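PDB 5Z9J: putative P450-like enzyme from Streptomyces himastatinicus ATCC 53653, which binds heme b and probably acts as a cytochrome P450 monooxygenase that activates molecular oxygen to oxidise an organic substrate in secondary metabolism. Local coordinates for residues D62-I70 with V172-L183; L269-Y280 with D326-H337. All blocks are in the same frame, centred on the assembly; numbering follows the deposited sequence.

Contact 1 (D62-I70 with V172-L183)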
loop_
_atom_site.group_PDB
_atom_site.type_symbol
_atom_site.label_atom_id
_atom_site.label_comp_id
_atom_site.label_asym_id
_atom_site.label_seq_id
_atom_site.Cartn_x
_atom_site.Cartn_y
_atom_site.Cartn_z
ATOM N N ASP A 62 14.073 -11.729 -13.499
ATOM C CA ASP A 62 15.121 -10.737 -13.687
ATOM C C ASP A 62 16.397 -11.443 -14.084
ATOM O O ASP A 62 16.714 -12.499 -13.531
ATOM C CB ASP A 62 15.344 -9.924 -12.406
ATOM C CG ASP A 62 14.184 -8.993 -12.075
ATOM O OD1 ASP A 62 13.380 -8.698 -12.977
ATOM O OD2 ASP A 62 14.088 -8.548 -10.893
ATOM N N PRO A 63 17.156 -10.862 -15.026
ATOM C CA PRO A 63 18.421 -11.473 -15.418
ATOM C C PRO A 63 19.410 -11.391 -14.253
ATOM O O PRO A 63 20.329 -12.216 -14.205
ATOM C CB PRO A 63 18.884 -10.624 -16.610
ATOM C CG PRO A 63 18.219 -9.340 -16.439
ATOM C CD PRO A 63 16.905 -9.608 -15.746
ATOM N N ILE A 64 19.243 -10.404 -13.364
ATOM C CA ILE A 64 20.102 -10.279 -12.166
ATOM C C ILE A 64 19.195 -10.247 -10.942
ATOM O O ILE A 64 18.217 -9.527 -10.911
ATOM C CB ILE A 64 20.986 -9.018 -12.193
ATOM C CG1 ILE A 64 21.926 -9.044 -13.395
ATOM C CG2 ILE A 64 21.778 -8.879 -10.907
ATOM C CD1 ILE A 64 22.722 -7.760 -13.566
ATOM N N LYS A 65 19.533 -11.035 -9.939
ATOM C CA LYS A 65 18.637 -11.291 -8.822
ATOM C C LYS A 65 19.344 -11.123 -7.493
ATOM O O LYS A 65 20.565 -11.243 -7.433
ATOM C CB LYS A 65 18.102 -12.726 -8.890
ATOM C CG LYS A 65 17.586 -13.150 -10.244
ATOM C CD LYS A 65 16.924 -14.502 -10.140
ATOM C CE LYS A 65 16.534 -14.986 -11.503
ATOM N NZ LYS A 65 15.960 -16.356 -11.430
ATOM N N LEU A 66 18.583 -10.923 -6.426
ATOM C CA LEU A 66 19.185 -11.046 -5.110
ATOM C C LEU A 66 19.174 -12.488 -4.661
ATOM O O LEU A 66 18.333 -13.288 -5.105
ATOM C CB LEU A 66 18.472 -10.206 -4.059
ATOM C CG LEU A 66 18.547 -8.696 -4.204
ATOM C CD1 LEU A 66 17.375 -7.972 -3.541
ATOM C CD2 LEU A 66 19.863 -8.265 -3.605
ATOM N N ASP A 67 20.128 -12.819 -3.800
ATOM C CA ASP A 67 20.209 -14.164 -3.271
ATOM C C ASP A 67 18.973 -14.372 -2.424
ATOM O O ASP A 67 18.489 -13.442 -1.770
ATOM C CB ASP A 67 21.479 -14.372 -2.438
ATOM C CG ASP A 67 21.564 -15.777 -1.800
ATOM O OD1 ASP A 67 21.233 -16.780 -2.460
ATOM O OD2 ASP A 67 21.995 -15.882 -0.621
ATOM N N GLU A 68 18.452 -15.595 -2.495
ATOM C CA GLU A 68 17.207 -16.000 -1.848
ATOM C C GLU A 68 17.269 -15.850 -0.324
ATOM O O GLU A 68 16.286 -15.491 0.309
ATOM C CB GLU A 68 16.886 -17.453 -2.208
ATOM C CG GLU A 68 16.870 -17.713 -3.701
ATOM C CD GLU A 68 18.283 -17.799 -4.282
ATOM O OE1 GLU A 68 18.628 -16.946 -5.129
ATOM O OE2 GLU A 68 19.051 -18.713 -3.891
ATOM N N ALA A 69 18.417 -16.159 0.267
ATOM C CA ALA A 69 18.576 -16.064 1.714
ATOM C C ALA A 69 18.414 -14.624 2.175
ATOM O O ALA A 69 17.983 -14.379 3.297
ATOM C CB ALA A 69 19.900 -16.603 2.136
ATOM N N ILE A 70 18.784 -13.679 1.315
ATOM C CA ILE A 70 18.644 -12.260 1.605
ATOM C C ILE A 70 17.185 -11.755 1.565
ATOM O O ILE A 70 16.803 -10.893 2.357
ATOM C CB ILE A 70 19.513 -11.442 0.653
ATOM C CG1 ILE A 70 20.974 -11.784 0.897
ATOM C CG2 ILE A 70 19.290 -9.936 0.840
ATOM C CD1 ILE A 70 21.867 -11.109 -0.015
ATOM N N VAL A 172 20.528 -4.112 -18.266
ATOM C CA VAL A 172 20.954 -5.081 -17.277
ATOM C C VAL A 172 21.934 -4.439 -16.277
ATOM O O VAL A 172 21.938 -4.779 -15.097
ATOM C CB VAL A 172 21.638 -6.296 -17.968
ATOM C CG1 VAL A 172 22.209 -7.262 -16.949
ATOM C CG2 VAL A 172 20.652 -7.010 -18.900
ATOM N N LEU A 173 22.695 -3.449 -16.724
ATOM C CA LEU A 173 23.637 -2.778 -15.841
ATOM C C LEU A 173 22.949 -1.806 -14.873
ATOM O O LEU A 173 23.355 -1.678 -13.716
ATOM C CB LEU A 173 24.688 -2.030 -16.654
ATOM C CG LEU A 173 25.911 -1.637 -15.827
ATOM C CD1 LEU A 173 26.288 -2.771 -14.868
ATOM C CD2 LEU A 173 27.061 -1.342 -16.759
ATOM N N GLU A 174 21.936 -1.091 -15.358
ATOM C CA GLU A 174 21.167 -0.203 -14.497
ATOM C C GLU A 174 20.444 -1.018 -13.433
ATOM O O GLU A 174 20.290 -0.584 -12.279
ATOM C CB GLU A 174 20.169 0.616 -15.307
ATOM C CG GLU A 174 20.807 1.699 -16.167
ATOM C CD GLU A 174 19.856 2.239 -17.217
ATOM O OE1 GLU A 174 18.986 1.476 -17.688
ATOM O OE2 GLU A 174 19.971 3.431 -17.560
ATOM N N GLN A 175 19.968 -2.188 -13.842
ATOM C CA GLN A 175 19.322 -3.115 -12.924
ATOM C C GLN A 175 20.317 -3.590 -11.880
ATOM O O GLN A 175 19.960 -3.770 -10.723
ATOM C CB GLN A 175 18.742 -4.320 -13.663
ATOM C CG GLN A 175 17.508 -4.026 -14.472
ATOM C CD GLN A 175 16.943 -5.289 -15.085
ATOM O OE1 GLN A 175 16.396 -6.144 -14.381
ATOM N NE2 GLN A 175 17.107 -5.436 -16.397
ATOM N N GLU A 176 21.566 -3.783 -12.282
ATOM C CA GLU A 176 22.585 -4.210 -11.334
ATOM C C GLU A 176 22.854 -3.091 -10.340
ATOM O O GLU A 176 23.003 -3.343 -9.145
ATOM C CB GLU A 176 23.870 -4.608 -12.051
ATOM C CG GLU A 176 24.751 -5.550 -11.271
ATOM C CD GLU A 176 25.597 -4.836 -10.249
ATOM O OE1 GLU A 176 25.691 -3.596 -10.323
ATOM O OE2 GLU A 176 26.207 -5.523 -9.402
ATOM N N GLU A 177 22.879 -1.854 -10.836
ATOM C CA GLU A 177 23.131 -0.666 -9.998
ATOM C C GLU A 177 22.027 -0.480 -8.939
ATOM O O GLU A 177 22.312 -0.266 -7.752
ATOM C CB GLU A 177 23.274 0.590 -10.874
ATOM N N GLU A 178 20.779 -0.560 -9.377
ATOM C CA GLU A 178 19.657 -0.470 -8.475
ATOM C C GLU A 178 19.703 -1.615 -7.460
ATOM O O GLU A 178 19.490 -1.414 -6.255
ATOM C CB GLU A 178 18.334 -0.510 -9.251
ATOM N N LEU A 179 20.031 -2.806 -7.948
ATOM C CA LEU A 179 19.997 -3.994 -7.120
ATOM C C LEU A 179 21.054 -3.930 -6.028
ATOM O O LEU A 179 20.891 -4.517 -4.957
ATOM C CB LEU A 179 20.192 -5.236 -7.983
ATOM C CG LEU A 179 19.784 -6.538 -7.314
ATOM C CD1 LEU A 179 18.319 -6.430 -6.963
ATOM C CD2 LEU A 179 20.007 -7.748 -8.194
ATOM N N HIS A 180 22.126 -3.191 -6.289
ATOM C CA HIS A 180 23.214 -3.064 -5.341
ATOM C C HIS A 180 22.893 -2.008 -4.264
ATOM O O HIS A 180 23.268 -2.157 -3.097
ATOM C CB HIS A 180 24.508 -2.722 -6.083
ATOM C CG HIS A 180 25.724 -2.760 -5.219
ATOM N ND1 HIS A 180 26.113 -1.699 -4.425
ATOM C CD2 HIS A 180 26.635 -3.739 -5.014
ATOM C CE1 HIS A 180 27.217 -2.020 -3.777
ATOM N NE2 HIS A 180 27.552 -3.253 -4.111
ATOM N N LYS A 181 22.202 -0.939 -4.644
ATOM C CA LYS A 181 21.760 0.041 -3.652
ATOM C C LYS A 181 20.672 -0.584 -2.764
ATOM O O LYS A 181 20.668 -0.376 -1.555
ATOM C CB LYS A 181 21.254 1.320 -4.324
ATOM N N GLU A 182 19.789 -1.384 -3.366
ATOM C CA GLU A 182 18.777 -2.145 -2.618
ATOM C C GLU A 182 19.438 -3.069 -1.599
ATOM O O GLU A 182 18.958 -3.222 -0.475
ATOM C CB GLU A 182 17.885 -2.980 -3.552
ATOM C CG GLU A 182 16.784 -3.779 -2.829
ATOM C CD GLU A 182 15.677 -4.280 -3.776
ATOM O OE1 GLU A 182 15.701 -3.890 -4.967
ATOM O OE2 GLU A 182 14.789 -5.057 -3.331
ATOM N N LEU A 183 20.523 -3.712 -2.016
ATOM C CA LEU A 183 21.259 -4.617 -1.143
ATOM C C LEU A 183 21.891 -3.907 0.054
ATOM O O LEU A 183 21.848 -4.419 1.185
ATOM C CB LEU A 183 22.344 -5.355 -1.936
ATOM C CG LEU A 183 23.309 -6.229 -1.118
ATOM C CD1 LEU A 183 22.602 -7.372 -0.428
ATOM C CD2 LEU A 183 24.403 -6.782 -2.015
#
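Where the loop leading into the short helix 68-71 runs beside the start of the long helix 172-202, I64 and L66 straddle L179. Counted along the chain, the loop with helix 68-71 belongs to the B-C region and helix 172-202 is helix G of the cytochrome P450 fold. L179 works as a fork: with CG anti to the backbone N (chi1 -163°), it sends one methyl to each neighbour. CD2 meets I64 CG2 at 3.4 Å, closer than usual carbon contact, while CD1 lies 3.6 Å from L66 CG, the two leucines lying alongside with their chains running opposite ways. The other branch of I64 reaches toward the helix start, where its CD1 sits 3.5 Å from V172 CG1, again tight, and 3.7 Å from E176 CB. P63 extends this end, its CD lying 3.8 Å from Q175 OE1. At the far end I70 CD1 approaches L183 CD1 at 3.8 Å, the two chains set nearly perpendicular. Beyond the segment, L186 on the same helix touches both L66 and I70, and I70 O accepts a hydrogen bond from N229 of helix 224-238. The contact is mainly aliphatic: the two segments share neither a hydrogen bond nor a salt bridge, and 536 Å² is buried in total. Cohesion therefore rests on the fit of aliphatic branches, with no directional bond to fix the loop's position along the helix.

Contact 2 (L269-Y280 with D326-H337)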
loop_
_atom_site.group_PDB
_atom_site.type_symbol
_atom_site.label_atom_id
_atom_site.label_comp_id
_atom_site.label_asym_id
_atom_site.label_seq_id
_atom_site.Cartn_x
_atom_site.Cartn_y
_atom_site.Cartn_z
ATOM N N LEU A 269 -21.679 6.442 7.169
ATOM C CA LEU A 269 -21.159 6.232 5.802
ATOM C C LEU A 269 -19.644 6.186 5.680
ATOM O O LEU A 269 -19.115 5.828 4.614
ATOM C CB LEU A 269 -21.615 7.332 4.897
ATOM C CG LEU A 269 -23.113 7.333 4.607
ATOM C CD1 LEU A 269 -23.392 8.551 3.779
ATOM C CD2 LEU A 269 -23.537 6.046 3.912
ATOM N N VAL A 270 -18.938 6.570 6.747
ATOM C CA VAL A 270 -17.491 6.682 6.650
ATOM C C VAL A 270 -16.780 5.379 6.190
ATOM O O VAL A 270 -15.988 5.435 5.273
ATOM C CB VAL A 270 -16.883 7.164 7.980
ATOM C CG1 VAL A 270 -15.397 7.188 7.857
ATOM C CG2 VAL A 270 -17.383 8.578 8.314
ATOM N N PRO A 271 -17.087 4.202 6.780
ATOM C CA PRO A 271 -16.421 3.002 6.250
ATOM C C PRO A 271 -16.663 2.749 4.772
ATOM O O PRO A 271 -15.722 2.413 4.037
ATOM C CB PRO A 271 -17.033 1.858 7.070
ATOM C CG PRO A 271 -17.445 2.485 8.345
ATOM C CD PRO A 271 -17.854 3.900 8.002
ATOM N N ALA A 272 -17.905 2.922 4.327
ATOM C CA ALA A 272 -18.190 2.729 2.911
ATOM C C ALA A 272 -17.515 3.822 2.058
ATOM O O ALA A 272 -17.193 3.613 0.871
ATOM C CB ALA A 272 -19.700 2.715 2.681
ATOM N N LEU A 273 -17.343 5.008 2.646
ATOM C CA LEU A 273 -16.607 6.097 1.990
ATOM C C LEU A 273 -15.146 5.721 1.746
ATOM O O LEU A 273 -14.572 5.947 0.676
ATOM C CB LEU A 273 -16.708 7.372 2.857
ATOM C CG LEU A 273 -15.740 8.527 2.613
ATOM C CD1 LEU A 273 -15.845 9.162 1.213
ATOM C CD2 LEU A 273 -15.922 9.581 3.681
ATOM N N LEU A 274 -14.527 5.157 2.768
ATOM C CA LEU A 274 -13.144 4.698 2.624
ATOM C C LEU A 274 -12.981 3.596 1.556
ATOM O O LEU A 274 -12.036 3.608 0.759
ATOM C CB LEU A 274 -12.662 4.170 3.958
ATOM C CG LEU A 274 -12.571 5.306 4.981
ATOM C CD1 LEU A 274 -12.286 4.795 6.398
ATOM C CD2 LEU A 274 -11.417 6.102 4.472
ATOM N N GLU A 275 -13.910 2.659 1.536
ATOM C CA GLU A 275 -13.841 1.591 0.535
ATOM C C GLU A 275 -13.981 2.183 -0.855
ATOM O O GLU A 275 -13.297 1.756 -1.771
ATOM C CB GLU A 275 -14.939 0.555 0.744
ATOM C CG GLU A 275 -14.907 -0.245 2.022
ATOM C CD GLU A 275 -13.637 -1.044 2.198
ATOM O OE1 GLU A 275 -13.261 -1.773 1.253
ATOM O OE2 GLU A 275 -13.003 -0.931 3.269
ATOM N N GLU A 276 -14.866 3.176 -0.992
ATOM C CA GLU A 276 -15.101 3.794 -2.308
ATOM C C GLU A 276 -13.903 4.670 -2.686
ATOM O O GLU A 276 -13.576 4.821 -3.850
ATOM C CB GLU A 276 -16.408 4.594 -2.318
ATOM C CG GLU A 276 -16.707 5.417 -3.558
ATOM C CD GLU A 276 -17.099 4.554 -4.771
ATOM O OE1 GLU A 276 -16.733 3.351 -4.840
ATOM O OE2 GLU A 276 -17.912 5.054 -5.572
ATOM N N SER A 277 -13.244 5.235 -1.669
ATOM C CA SER A 277 -12.031 5.985 -1.894
ATOM C C SER A 277 -10.985 5.043 -2.522
ATOM O O SER A 277 -10.182 5.445 -3.357
ATOM C CB SER A 277 -11.482 6.583 -0.557
ATOM O OG SER A 277 -10.528 7.565 -0.868
ATOM N N MET A 278 -10.916 3.824 -1.992
ATOM C CA MET A 278 -10.007 2.789 -2.496
ATOM C C MET A 278 -10.390 2.348 -3.913
ATOM O O MET A 278 -9.560 2.151 -4.777
ATOM C CB MET A 278 -9.968 1.609 -1.520
ATOM C CG MET A 278 -9.005 1.934 -0.280
ATOM S SD MET A 278 -8.780 0.453 0.716
ATOM C CE MET A 278 -10.320 0.396 1.524
ATOM N N ARG A 279 -11.674 2.249 -4.164
ATOM C CA ARG A 279 -12.043 1.812 -5.510
ATOM C C ARG A 279 -11.609 2.861 -6.529
ATOM O O ARG A 279 -10.874 2.549 -7.461
ATOM C CB ARG A 279 -13.541 1.566 -5.589
ATOM C CG ARG A 279 -13.939 0.977 -6.932
ATOM C CD ARG A 279 -15.436 1.065 -7.045
ATOM N NE ARG A 279 -15.987 2.418 -7.047
ATOM C CZ ARG A 279 -16.070 3.198 -8.131
ATOM N NH1 ARG A 279 -15.586 2.772 -9.305
ATOM N NH2 ARG A 279 -16.617 4.404 -8.040
ATOM N N TYR A 280 -11.950 4.116 -6.212
ATOM C CA TYR A 280 -11.881 5.267 -7.116
ATOM C C TYR A 280 -10.485 5.846 -7.323
ATOM O O TYR A 280 -10.148 6.340 -8.412
ATOM C CB TYR A 280 -12.844 6.356 -6.591
ATOM C CG TYR A 280 -12.927 7.606 -7.407
ATOM C CD1 TYR A 280 -13.869 7.722 -8.418
ATOM C CD2 TYR A 280 -12.054 8.679 -7.178
ATOM C CE1 TYR A 280 -13.955 8.854 -9.177
ATOM C CE2 TYR A 280 -12.147 9.842 -7.942
ATOM C CZ TYR A 280 -13.114 9.908 -8.943
ATOM O OH TYR A 280 -13.260 11.004 -9.745
ATOM N N ASP A 326 -17.300 5.642 -12.964
ATOM C CA ASP A 326 -16.577 6.913 -12.847
ATOM C C ASP A 326 -17.284 7.904 -11.902
ATOM O O ASP A 326 -16.857 9.046 -11.733
ATOM C CB ASP A 326 -16.350 7.520 -14.239
ATOM C CG ASP A 326 -15.344 6.725 -15.072
ATOM O OD1 ASP A 326 -14.589 5.910 -14.479
ATOM O OD2 ASP A 326 -15.272 6.937 -16.307
ATOM N N VAL A 327 -18.349 7.440 -11.261
ATOM C CA VAL A 327 -19.046 8.250 -10.285
ATOM C C VAL A 327 -18.548 7.904 -8.883
ATOM O O VAL A 327 -18.467 6.734 -8.527
ATOM C CB VAL A 327 -20.520 8.015 -10.290
ATOM C CG1 VAL A 327 -21.171 8.723 -9.127
ATOM C CG2 VAL A 327 -21.149 8.497 -11.646
ATOM N N PHE A 328 -18.257 8.932 -8.102
ATOM C CA PHE A 328 -17.848 8.704 -6.707
ATOM C C PHE A 328 -19.084 8.580 -5.815
ATOM O O PHE A 328 -19.828 9.543 -5.643
ATOM C CB PHE A 328 -16.989 9.822 -6.209
ATOM C CG PHE A 328 -16.280 9.477 -4.900
ATOM C CD1 PHE A 328 -15.011 8.965 -4.927
ATOM C CD2 PHE A 328 -16.912 9.627 -3.680
ATOM C CE1 PHE A 328 -14.323 8.628 -3.730
ATOM C CE2 PHE A 328 -16.217 9.307 -2.459
ATOM C CZ PHE A 328 -14.942 8.782 -2.524
ATOM N N ASP A 329 -19.322 7.394 -5.267
ATOM C CA ASP A 329 -20.521 7.178 -4.434
ATOM C C ASP A 329 -20.109 6.801 -3.028
ATOM O O ASP A 329 -19.773 5.653 -2.795
ATOM C CB ASP A 329 -21.376 6.080 -5.060
ATOM C CG ASP A 329 -22.675 5.858 -4.347
ATOM O OD1 ASP A 329 -22.784 6.216 -3.162
ATOM O OD2 ASP A 329 -23.634 5.355 -4.993
ATOM N N ALA A 330 -20.207 7.746 -2.092
ATOM C CA ALA A 330 -19.665 7.555 -0.725
ATOM C C ALA A 330 -20.305 6.380 -0.019
ATOM O O ALA A 330 -19.692 5.759 0.843
ATOM C CB ALA A 330 -19.842 8.812 0.117
ATOM N N GLY A 331 -21.504 6.012 -0.461
ATOM C CA GLY A 331 -22.215 4.919 0.171
ATOM C C GLY A 331 -22.280 3.703 -0.718
ATOM O O GLY A 331 -23.130 2.839 -0.523
ATOM N N ARG A 332 -21.403 3.658 -1.715
ATOM C CA ARG A 332 -21.478 2.595 -2.707
ATOM C C ARG A 332 -21.497 1.199 -2.097
ATOM O O ARG A 332 -20.633 0.854 -1.285
ATOM C CB ARG A 332 -20.316 2.675 -3.690
ATOM C CG ARG A 332 -20.504 1.663 -4.837
ATOM C CD ARG A 332 -19.387 1.683 -5.803
ATOM N NE ARG A 332 -19.270 2.929 -6.542
ATOM C CZ ARG A 332 -19.827 3.132 -7.743
ATOM N NH1 ARG A 332 -20.619 2.199 -8.272
ATOM N NH2 ARG A 332 -19.639 4.279 -8.376
ATOM N N SER A 333 -22.459 0.405 -2.540
ATOM C CA SER A 333 -22.650 -0.990 -2.141
ATOM C C SER A 333 -23.413 -1.719 -3.223
ATOM O O SER A 333 -24.375 -1.182 -3.743
ATOM C CB SER A 333 -23.409 -1.130 -0.828
ATOM O OG SER A 333 -23.461 -2.500 -0.450
ATOM N N PRO A 334 -22.969 -2.928 -3.592
ATOM C CA PRO A 334 -21.782 -3.566 -3.025
ATOM C C PRO A 334 -20.523 -2.935 -3.603
ATOM O O PRO A 334 -20.632 -2.212 -4.602
ATOM C CB PRO A 334 -21.928 -5.019 -3.450
ATOM C CG PRO A 334 -22.699 -4.947 -4.739
ATOM C CD PRO A 334 -23.601 -3.746 -4.639
ATOM N N ASN A 335 -19.366 -3.177 -2.988
ATOM C CA ASN A 335 -18.131 -2.611 -3.491
ATOM C C ASN A 335 -16.970 -3.558 -3.318
ATOM O O ASN A 335 -16.106 -3.362 -2.437
ATOM C CB ASN A 335 -17.834 -1.284 -2.782
ATOM C CG ASN A 335 -16.714 -0.508 -3.441
ATOM O OD1 ASN A 335 -16.182 -0.910 -4.482
ATOM N ND2 ASN A 335 -16.339 0.607 -2.827
ATOM N N ALA A 336 -16.911 -4.559 -4.182
ATOM C CA ALA A 336 -15.903 -5.598 -4.067
ATOM C C ALA A 336 -14.694 -5.192 -4.874
ATOM O O ALA A 336 -14.248 -5.899 -5.778
ATOM C CB ALA A 336 -16.467 -6.952 -4.510
ATOM N N HIS A 337 -14.142 -4.031 -4.527
ATOM C CA HIS A 337 -13.036 -3.454 -5.266
ATOM C C HIS A 337 -11.787 -4.298 -5.036
ATOM O O HIS A 337 -11.770 -5.172 -4.148
ATOM C CB HIS A 337 -12.822 -2.016 -4.840
ATOM C CG HIS A 337 -12.408 -1.889 -3.397
ATOM N ND1 HIS A 337 -11.141 -2.202 -2.972
ATOM C CD2 HIS A 337 -13.097 -1.540 -2.286
ATOM C CE1 HIS A 337 -11.052 -2.012 -1.663
ATOM N NE2 HIS A 337 -12.230 -1.611 -1.224
HETATM O O HOH W 1 -18.094 1.407 -0.526
HETATM O O HOH W 2 -15.626 -2.874 0.350
#
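E276 OE2 is gripped by three nitrogens from three residues; E276 and R279 are the Glu and Arg of the ExxR motif of helix K in the cytochrome P450 fold. D329 N approaches its anti lone pair at 2.7 Å. R332 NE comes from the syn side, also at 2.7 Å and nearly straight (174°), and R279 NH2 arrives from above the carboxylate plane at 2.9 Å. R279 holds the glutamate side-on, its NE turned to OE1. E276, R279 and R332 thus form the salt-bridge network known in this family as the E-R-R triad, here joining helix 270-280 to the loop that precedes the heme-ligand cysteine. Two guanidinium groups around one carboxylate probably favour its ionised form. R332 NH2 also donates to V327 O, and R279 NH1 to P325 O, so each guanidinium has a further backbone carbonyl partner.

With CG anti to the backbone N (chi1 173°), E276 lays CG over the centre of the F328 ring, 3.9 Å from its centroid, and a bend at chi2 then turns the carboxylate to its donors. The same ring turns its edge to the face of Y280 in a T-shaped pair (planes 81° apart), with F328 CD1 offset toward the rim, 3.5 Å from Y280 CG, while L273 CD1 meets the ring edge of F328 elsewhere, at CE2.

Elsewhere along the helix, H337 NE2 donates to E275 OE1 at 2.7 Å, and E275 OE2 has a second partner in R354. M278 CB lies over one face of the imidazole, and the M278 side chain comes within about 4 Å of the heme. One water bridges A272 O, R332 O and N335 ND2; by contrast N335 OD1, buried with no polar partner in the model, rests 3.3 Å from R279 CD.

How the contacts relate
From the N terminus, contact 1 comes first: residues 62-70 lead into the helices that include 82-93 and 147-163, and after 101 intervening residues the chain returns as helix 172-202. That loop is mainly helical. The chain then passes through helices 224-238, 240-255 and 257-265 before contact 2 opens at 269-280. Its loop is shorter, 45 residues, and rich in strand, including 287-291 and 307-310 of the mixed sheet, before 326-337 returns to helix 270-280. The loops follow in series, neither nesting nor crossing. Their centres lie about 39 Å apart on opposite sides of the chain's centre, one an apolar surface seam, the other a partly buried polar junction near the heme.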